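Local coordinates for plasmid Partition par B protein (Enterobacteria phage P1, PDB 1ZX4), which controls partitioning of the P1 plasmid by recognizing and binding the cis-acting partition sites on its DNA, at residues L45-A50 with S67-L72. Sequence-based numbering, arbitrary orientation.
Sequences LQAASA and SDYKTL. With nucleotides of chain A.
The ring of Y69 takes A47 over one face and A50 at its edge, an example of how one aromatic side chain can serve two small residues, A47 in helix 38-48 and A50 in the loop that follows it. The CB of A47 sits 4.2 Å from Y69 CG, above the ring plane but shifted toward the rim, whereas A50 CB lies near that plane, 3.4 Å from Y69 CD1. The ring reaches this place because its CG stands anti to the carbonyl carbon (chi1 -80°). On A50 the contact continues to L72: the CD2 methyl of L72 comes to 4.1 Å from A50 CB, its CG being anti to the backbone N (chi1 -176°). V55 of helix 52-55 touches A50, Y69 and L72 together. Here helix 38-48, whose larger part belongs to the helix-turn-helix DNA-binding motif and follows helix 27-35 across a short turn, is joined to helix 66-78, which follows after helix 52-55 in this C-terminal part of ParB. No hydrogen bond links the segments 45-50 and 67-72, and around Y69 the side chains meet through apolar contact; R11 of helix 10-22 hydrogen-bonds through NE to A47 O and through NH2 to A50 O, and touches Y69. Nearer the DNA, Q46 and K70 lie flank to flank, reaching out in one direction, with both CG atoms anti to the backbone N. The extended Q46 chain brings NE2 within 3.5 Å of K70 CG, an approach to the lysine's aliphatic part. The same NE2 donates a bent hydrogen bond of 3.3 Å to the phosphate oxygen OP2 of DT6 of chain A (141° at the hydrogen), a contact to the sugar-phosphate backbone. The K70 chain turns at chi3, and its NZ is hydrogen-bonded to a bound citrate, probably from the crystallisation liquor.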
ATOM      1  N   LEU C  45      25.024 -31.281   7.501  1.00 66.91           N
ATOM      2  CA  LEU C  45      25.330 -29.890   7.138  1.00 63.60           C
ATOM      3  C   LEU C  45      24.367 -29.507   6.018  1.00 66.51           C
ATOM      4  O   LEU C  45      23.725 -28.444   6.052  1.00 69.26           O
ATOM      5  CB  LEU C  45      26.783 -29.737   6.670  1.00 56.33           C
ATOM      6  CG  LEU C  45      27.865 -30.089   7.695  1.00 56.48           C
ATOM      7  CD1 LEU C  45      29.138 -30.332   6.924  1.00 58.49           C
ATOM      8  CD2 LEU C  45      28.079 -29.007   8.749  1.00 49.76           C
ATOM      9  N   GLN C  46      24.237 -30.390   5.033  1.00 68.26           N
ATOM     10  CA  GLN C  46      23.328 -30.126   3.929  1.00 70.81           C
ATOM     11  C   GLN C  46      22.012 -29.609   4.498  1.00 74.97           C
ATOM     12  O   GLN C  46      21.452 -28.647   3.982  1.00 78.32           O
ATOM     13  CB  GLN C  46      23.086 -31.389   3.124  1.00 65.67           C
ATOM     14  CG  GLN C  46      22.722 -31.110   1.697  1.00 73.61           C
ATOM     15  CD  GLN C  46      23.077 -32.289   0.789  1.00 83.36           C
ATOM     16  OE1 GLN C  46      24.139 -32.897   0.944  1.00 83.76           O
ATOM     17  NE2 GLN C  46      22.196 -32.607  -0.168  1.00 84.45           N
ATOM     18  N   ALA C  47      21.541 -30.239   5.575  1.00 76.75           N
ATOM     19  CA  ALA C  47      20.300 -29.840   6.229  1.00 77.45           C
ATOM     20  C   ALA C  47      20.476 -28.570   7.033  1.00 80.12           C
ATOM     21  O   ALA C  47      19.643 -27.677   6.962  1.00 81.79           O
ATOM     22  CB  ALA C  47      19.813 -30.939   7.139  1.00 81.56           C
ATOM     23  N   ALA C  48      21.559 -28.494   7.805  1.00 82.23           N
ATOM     24  CA  ALA C  48      21.829 -27.327   8.643  1.00 84.19           C
ATOM     25  C   ALA C  48      22.013 -26.071   7.806  1.00 84.55           C
ATOM     26  O   ALA C  48      22.277 -24.993   8.344  1.00 84.24           O
ATOM     27  CB  ALA C  48      23.066 -27.573   9.513  1.00 85.55           C
ATOM     28  N   SER C  49      21.862 -26.222   6.492  1.00 83.39           N
ATOM     29  CA  SER C  49      21.999 -25.112   5.557  1.00 84.20           C
ATOM     30  C   SER C  49      20.641 -24.638   5.069  1.00 85.27           C
ATOM     31  O   SER C  49      20.532 -23.565   4.502  1.00 86.39           O
ATOM     32  CB  SER C  49      22.792 -25.539   4.332  1.00 84.91           C
ATOM     33  OG  SER C  49      21.898 -25.874   3.278  1.00 87.61           O
ATOM     34  N   ALA C  50      19.613 -25.453   5.260  1.00 87.65           N
ATOM     35  CA  ALA C  50      18.275 -25.108   4.804  1.00 86.00           C
ATOM     36  C   ALA C  50      17.869 -23.714   5.257  1.00 85.22           C
ATOM     37  O   ALA C  50      18.053 -23.350   6.414  1.00 84.80           O
ATOM     38  CB  ALA C  50      17.280 -26.134   5.300  1.00 86.70           C
ATOM     39  N   SER C  67      15.484 -35.086   2.843  1.00 97.18           N
ATOM     40  CA  SER C  67      15.215 -34.915   1.409  1.00 95.93           C
ATOM     41  C   SER C  67      14.357 -33.680   1.173  1.00 95.10           C
ATOM     42  O   SER C  67      14.469 -32.997   0.145  1.00 90.67           O
ATOM     43  CB  SER C  67      14.532 -36.153   0.822  1.00 98.88           C
ATOM     44  OG  SER C  67      15.112 -36.508  -0.433  1.00 99.96           O
ATOM     45  N   ASP C  68      13.558 -33.370   2.186  1.00 96.55           N
ATOM     46  CA  ASP C  68      12.649 -32.239   2.121  1.00 96.00           C
ATOM     47  C   ASP C  68      13.552 -31.044   2.190  1.00 93.32           C
ATOM     48  O   ASP C  68      13.559 -30.186   1.312  1.00 92.50           O
ATOM     49  CB  ASP C  68      11.688 -32.280   3.311  1.00102.12           C
ATOM     50  CG  ASP C  68      10.851 -33.540   3.330  1.00107.56           C
ATOM     51  OD1 ASP C  68      10.474 -33.966   2.210  1.00106.35           O
ATOM     52  OD2 ASP C  68      10.567 -34.082   4.434  1.00107.68           O
ATOM     53  N   TYR C  69      14.357 -31.033   3.245  1.00 90.58           N
ATOM     54  CA  TYR C  69      15.343 -29.979   3.464  1.00 84.92           C
ATOM     55  C   TYR C  69      16.147 -29.751   2.185  1.00 86.69           C
ATOM     56  O   TYR C  69      16.325 -28.627   1.735  1.00 89.71           O
ATOM     57  CB  TYR C  69      16.329 -30.378   4.546  1.00 78.17           C
ATOM     58  CG  TYR C  69      15.878 -30.210   5.963  1.00 74.83           C
ATOM     59  CD1 TYR C  69      15.868 -28.966   6.564  1.00 75.17           C
ATOM     60  CD2 TYR C  69      15.573 -31.310   6.741  1.00 77.22           C
ATOM     61  CE1 TYR C  69      15.584 -28.814   7.927  1.00 76.64           C
ATOM     62  CE2 TYR C  69      15.278 -31.175   8.104  1.00 79.90           C
ATOM     63  CZ  TYR C  69      15.293 -29.919   8.700  1.00 76.79           C
ATOM     64  OH  TYR C  69      15.075 -29.767  10.068  1.00 70.41           O
ATOM     65  N   LYS C  70      16.657 -30.835   1.618  1.00 89.07           N
ATOM     66  CA  LYS C  70      17.421 -30.775   0.387  1.00 93.26           C
ATOM     67  C   LYS C  70      16.683 -29.934  -0.664  1.00 95.76           C
ATOM     68  O   LYS C  70      17.318 -29.172  -1.392  1.00 96.74           O
ATOM     69  CB  LYS C  70      17.636 -32.180  -0.158  1.00 98.02           C
ATOM     70  CG  LYS C  70      18.865 -32.319  -1.040  1.00104.94           C
ATOM     71  CD  LYS C  70      18.692 -33.437  -2.081  1.00111.62           C
ATOM     72  CE  LYS C  70      18.209 -34.763  -1.472  1.00113.15           C
ATOM     73  NZ  LYS C  70      17.988 -35.807  -2.524  1.00113.50           N
ATOM     74  N   THR C  71      15.353 -30.084  -0.746  1.00 98.40           N
ATOM     75  CA  THR C  71      14.521 -29.325  -1.701  1.00 98.17           C
ATOM     76  C   THR C  71      14.075 -27.997  -1.074  1.00 96.75           C
ATOM     77  O   THR C  71      13.657 -27.079  -1.776  1.00 96.69           O
ATOM     78  CB  THR C  71      13.226 -30.101  -2.152  1.00 98.93           C
ATOM     79  OG1 THR C  71      12.095 -29.647  -1.392  1.00 97.52           O
ATOM     80  CG2 THR C  71      13.387 -31.612  -1.950  1.00101.59           C
ATOM     81  N   LEU C  72      14.145 -27.915   0.251  1.00 92.46           N
ATOM     82  CA  LEU C  72      13.786 -26.708   0.969  1.00 88.35           C
ATOM     83  C   LEU C  72      14.992 -25.787   0.801  1.00 90.49           C
ATOM     84  O   LEU C  72      14.856 -24.615   0.457  1.00 88.90           O
ATOM     85  CB  LEU C  72      13.574 -27.032   2.442  1.00 86.13           C
ATOM     86  CG  LEU C  72      13.103 -25.870   3.306  1.00 85.56           C
ATOM     87  CD1 LEU C  72      11.682 -25.542   2.923  1.00 87.96           C
ATOM     88  CD2 LEU C  72      13.174 -26.230   4.770  1.00 84.04           C
TER
ATOM     89  P    DT A   6      24.496 -34.329  -3.357  1.00 79.10           P
ATOM     90  OP1  DT A   6      23.732 -33.343  -4.163  1.00 67.89           O
ATOM     91  OP2  DT A   6      24.225 -34.469  -1.906  1.00 81.29           O
ATOM     92  O5'  DT A   6      24.368 -35.736  -4.075  1.00 73.46           O
ATOM     93  C5'  DT A   6      24.867 -35.870  -5.385  1.00 74.48           C
ATOM     94  C4'  DT A   6      24.802 -37.307  -5.826  1.00 74.60           C
ATOM     95  O4'  DT A   6      25.676 -38.099  -4.995  1.00 73.19           O
ATOM     96  C3'  DT A   6      23.426 -37.955  -5.744  1.00 71.39           C
ATOM     97  O3'  DT A   6      23.266 -38.743  -6.919  1.00 82.24           O
ATOM     98  C2'  DT A   6      23.517 -38.811  -4.493  1.00 68.85           C
ATOM     99  C1'  DT A   6      24.974 -39.206  -4.458  1.00 59.02           C
ATOM    100  N1   DT A   6      25.562 -39.488  -3.124  1.00 50.43           N
ATOM    101  C2   DT A   6      26.232 -40.689  -2.958  1.00 52.62           C
ATOM    102  O2   DT A   6      26.270 -41.557  -3.824  1.00 59.79           O
ATOM    103  N3   DT A   6      26.850 -40.845  -1.737  1.00 47.31           N
ATOM    104  C4   DT A   6      26.829 -39.964  -0.674  1.00 51.70           C
ATOM    105  O4   DT A   6      27.430 -40.236   0.378  1.00 53.42           O
ATOM    106  C5   DT A   6      26.068 -38.753  -0.898  1.00 52.63           C
ATOM    107  C7   DT A   6      25.966 -37.761   0.219  1.00 52.02           C
ATOM    108  C6   DT A   6      25.482 -38.575  -2.098  1.00 47.43           C
TER